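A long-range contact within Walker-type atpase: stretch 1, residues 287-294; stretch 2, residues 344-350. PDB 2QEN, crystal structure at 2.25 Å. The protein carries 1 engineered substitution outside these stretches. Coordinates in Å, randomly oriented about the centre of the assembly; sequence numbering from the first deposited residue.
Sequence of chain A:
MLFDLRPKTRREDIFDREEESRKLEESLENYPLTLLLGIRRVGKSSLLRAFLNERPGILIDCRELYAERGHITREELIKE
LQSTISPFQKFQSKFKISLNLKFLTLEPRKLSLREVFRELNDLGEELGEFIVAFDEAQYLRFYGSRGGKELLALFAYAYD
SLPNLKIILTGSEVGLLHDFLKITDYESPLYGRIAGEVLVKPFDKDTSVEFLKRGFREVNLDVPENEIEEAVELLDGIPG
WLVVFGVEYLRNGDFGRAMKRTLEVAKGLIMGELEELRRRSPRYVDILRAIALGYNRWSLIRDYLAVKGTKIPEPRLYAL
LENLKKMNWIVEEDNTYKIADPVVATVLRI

Stretch 1 (287-294) ILRAIALG
Stretch 2 344-350: VATVLRI

Two arginines, one from each stretch, reach across this contact in opposite directions, and each donates to a backbone carbonyl near the end of the partner's helical segment. Arg289 NE bonds Leu348 O at 3.1 Å (143° at the hydrogen), and Arg349 NH1 bonds Ala292 O at 2.8 Å (159°). Each acceptor lies at the edge of the guanidinium, near its plane, where the N-H groups point. Arginine suits both places because its long chain can span the gap: Arg289 runs t, t, m with chi4 114°, Arg349 m, t, m with chi4 -87°.

Between these bonds, helix 287-292 crosses helix 344-348 nearly at right angles (-101°), the axes approaching to 8.8 Å. CA atoms pair Arg289 with Leu348 at 5.4 Å and Ala292 with Ala345 at 5.0 Å. The small methyl of Ala292, pointing toward the other helix, permits this closeness: its CB lies 3.7 Å from Leu348 CB and 4.4 Å from Ala345 CB. Leu348 (m, t), also pointing toward its partner, extends CD1 to 4.1 Å from Leu288 CB, filling the apolar centre. Leu293 (m, t) sets CD2 4.0 Å from the aliphatic CG of Arg349.

Stretch 1 closes with a Schellman motif: Gly294 (phi 95°, psi 4°) bonds through N to Ile291 O at 2.9 Å, in a conformation that favours glycine.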

# COMPACT_ATOMS: atom_id res chain seq x y z
N ILE A 287 11.43 17.44 10.95
CA ILE A 287 11.13 18.03 9.65
C ILE A 287 9.62 17.94 9.36
O ILE A 287 9.00 18.90 8.90
CB ILE A 287 11.96 17.38 8.52
CG1 ILE A 287 13.46 17.70 8.70
CG2 ILE A 287 11.47 17.81 7.14
CD1 ILE A 287 14.40 16.95 7.74
N LEU A 288 9.06 16.78 9.66
CA LEU A 288 7.63 16.49 9.52
C LEU A 288 6.78 17.44 10.36
O LEU A 288 5.84 18.05 9.87
CB LEU A 288 7.38 15.04 9.91
CG LEU A 288 7.06 13.99 8.82
CD1 LEU A 288 7.38 14.39 7.39
CD2 LEU A 288 7.60 12.61 9.13
N ARG A 289 7.13 17.57 11.64
CA ARG A 289 6.42 18.51 12.50
C ARG A 289 6.50 19.96 12.00
O ARG A 289 5.48 20.65 11.93
CB ARG A 289 6.86 18.39 13.95
CG ARG A 289 5.90 19.06 14.90
CD ARG A 289 6.13 18.61 16.33
NE ARG A 289 5.47 17.34 16.63
CZ ARG A 289 6.12 16.21 16.93
NH1 ARG A 289 7.44 16.18 16.95
NH2 ARG A 289 5.43 15.11 17.20
N ALA A 290 7.70 20.40 11.61
CA ALA A 290 7.90 21.72 11.03
C ALA A 290 6.94 22.00 9.85
O ALA A 290 6.26 23.02 9.84
CB ALA A 290 9.39 21.90 10.58
N ILE A 291 6.91 21.10 8.87
CA ILE A 291 6.02 21.19 7.70
C ILE A 291 4.55 21.27 8.11
O ILE A 291 3.83 22.17 7.66
CB ILE A 291 6.26 20.02 6.70
CG1 ILE A 291 7.69 20.10 6.14
CG2 ILE A 291 5.20 20.00 5.54
CD1 ILE A 291 8.15 18.89 5.34
N ALA A 292 4.11 20.37 8.99
CA ALA A 292 2.77 20.39 9.57
C ALA A 292 2.40 21.73 10.22
O ALA A 292 1.22 22.11 10.22
CB ALA A 292 2.60 19.22 10.59
N LEU A 293 3.39 22.42 10.79
CA LEU A 293 3.16 23.73 11.43
C LEU A 293 3.25 24.92 10.45
O LEU A 293 3.17 26.07 10.87
CB LEU A 293 4.13 23.96 12.61
CG LEU A 293 4.07 23.03 13.84
CD1 LEU A 293 5.31 23.25 14.70
CD2 LEU A 293 2.84 23.27 14.68
N GLY A 294 3.43 24.64 9.15
CA GLY A 294 3.52 25.69 8.14
C GLY A 294 4.91 26.15 7.76
O GLY A 294 5.06 27.09 6.99
N VAL A 344 -2.34 12.89 9.21
CA VAL A 344 -0.97 12.90 9.73
C VAL A 344 -0.55 14.33 10.14
O VAL A 344 -0.02 14.53 11.23
CB VAL A 344 0.05 12.25 8.74
CG1 VAL A 344 1.50 12.39 9.23
CG2 VAL A 344 -0.27 10.79 8.57
N ALA A 345 -0.82 15.31 9.29
CA ALA A 345 -0.58 16.71 9.63
C ALA A 345 -1.30 17.15 10.94
O ALA A 345 -0.68 17.78 11.81
CB ALA A 345 -0.94 17.63 8.46
N THR A 346 -2.58 16.81 11.06
CA THR A 346 -3.36 17.08 12.28
C THR A 346 -2.71 16.47 13.53
O THR A 346 -2.58 17.14 14.55
CB THR A 346 -4.83 16.60 12.13
OG1 THR A 346 -5.44 17.33 11.05
CG2 THR A 346 -5.65 16.83 13.41
N VAL A 347 -2.28 15.21 13.42
CA VAL A 347 -1.59 14.48 14.50
C VAL A 347 -0.23 15.10 14.86
O VAL A 347 0.10 15.22 16.04
CB VAL A 347 -1.45 12.96 14.15
CG1 VAL A 347 -0.48 12.24 15.10
CG2 VAL A 347 -2.80 12.26 14.15
N LEU A 348 0.55 15.50 13.86
CA LEU A 348 1.85 16.18 14.11
C LEU A 348 1.74 17.57 14.77
O LEU A 348 2.66 18.00 15.44
CB LEU A 348 2.69 16.28 12.83
CG LEU A 348 3.24 14.99 12.20
CD1 LEU A 348 3.41 15.21 10.71
CD2 LEU A 348 4.55 14.54 12.84
N ARG A 349 0.62 18.27 14.57
CA ARG A 349 0.36 19.55 15.24
C ARG A 349 -0.13 19.31 16.67
O ARG A 349 -0.29 20.26 17.44
CB ARG A 349 -0.66 20.39 14.47
CG ARG A 349 -0.13 21.01 13.20
CD ARG A 349 -1.11 22.01 12.65
NE ARG A 349 -2.30 21.38 12.07
CZ ARG A 349 -2.41 20.95 10.82
NH1 ARG A 349 -1.38 21.06 9.97
NH2 ARG A 349 -3.55 20.40 10.41
N ILE A 350 -0.37 18.03 16.97
CA ILE A 350 -0.77 17.46 18.27
C ILE A 350 -2.29 17.24 18.37
O ILE A 350 -3.07 18.17 18.59
CB ILE A 350 -0.15 18.18 19.50
CG1 ILE A 350 1.38 18.01 19.49
CG2 ILE A 350 -0.71 17.61 20.81
CD1 ILE A 350 2.13 19.02 20.39
OXT ILE A 350 -2.76 16.10 18.21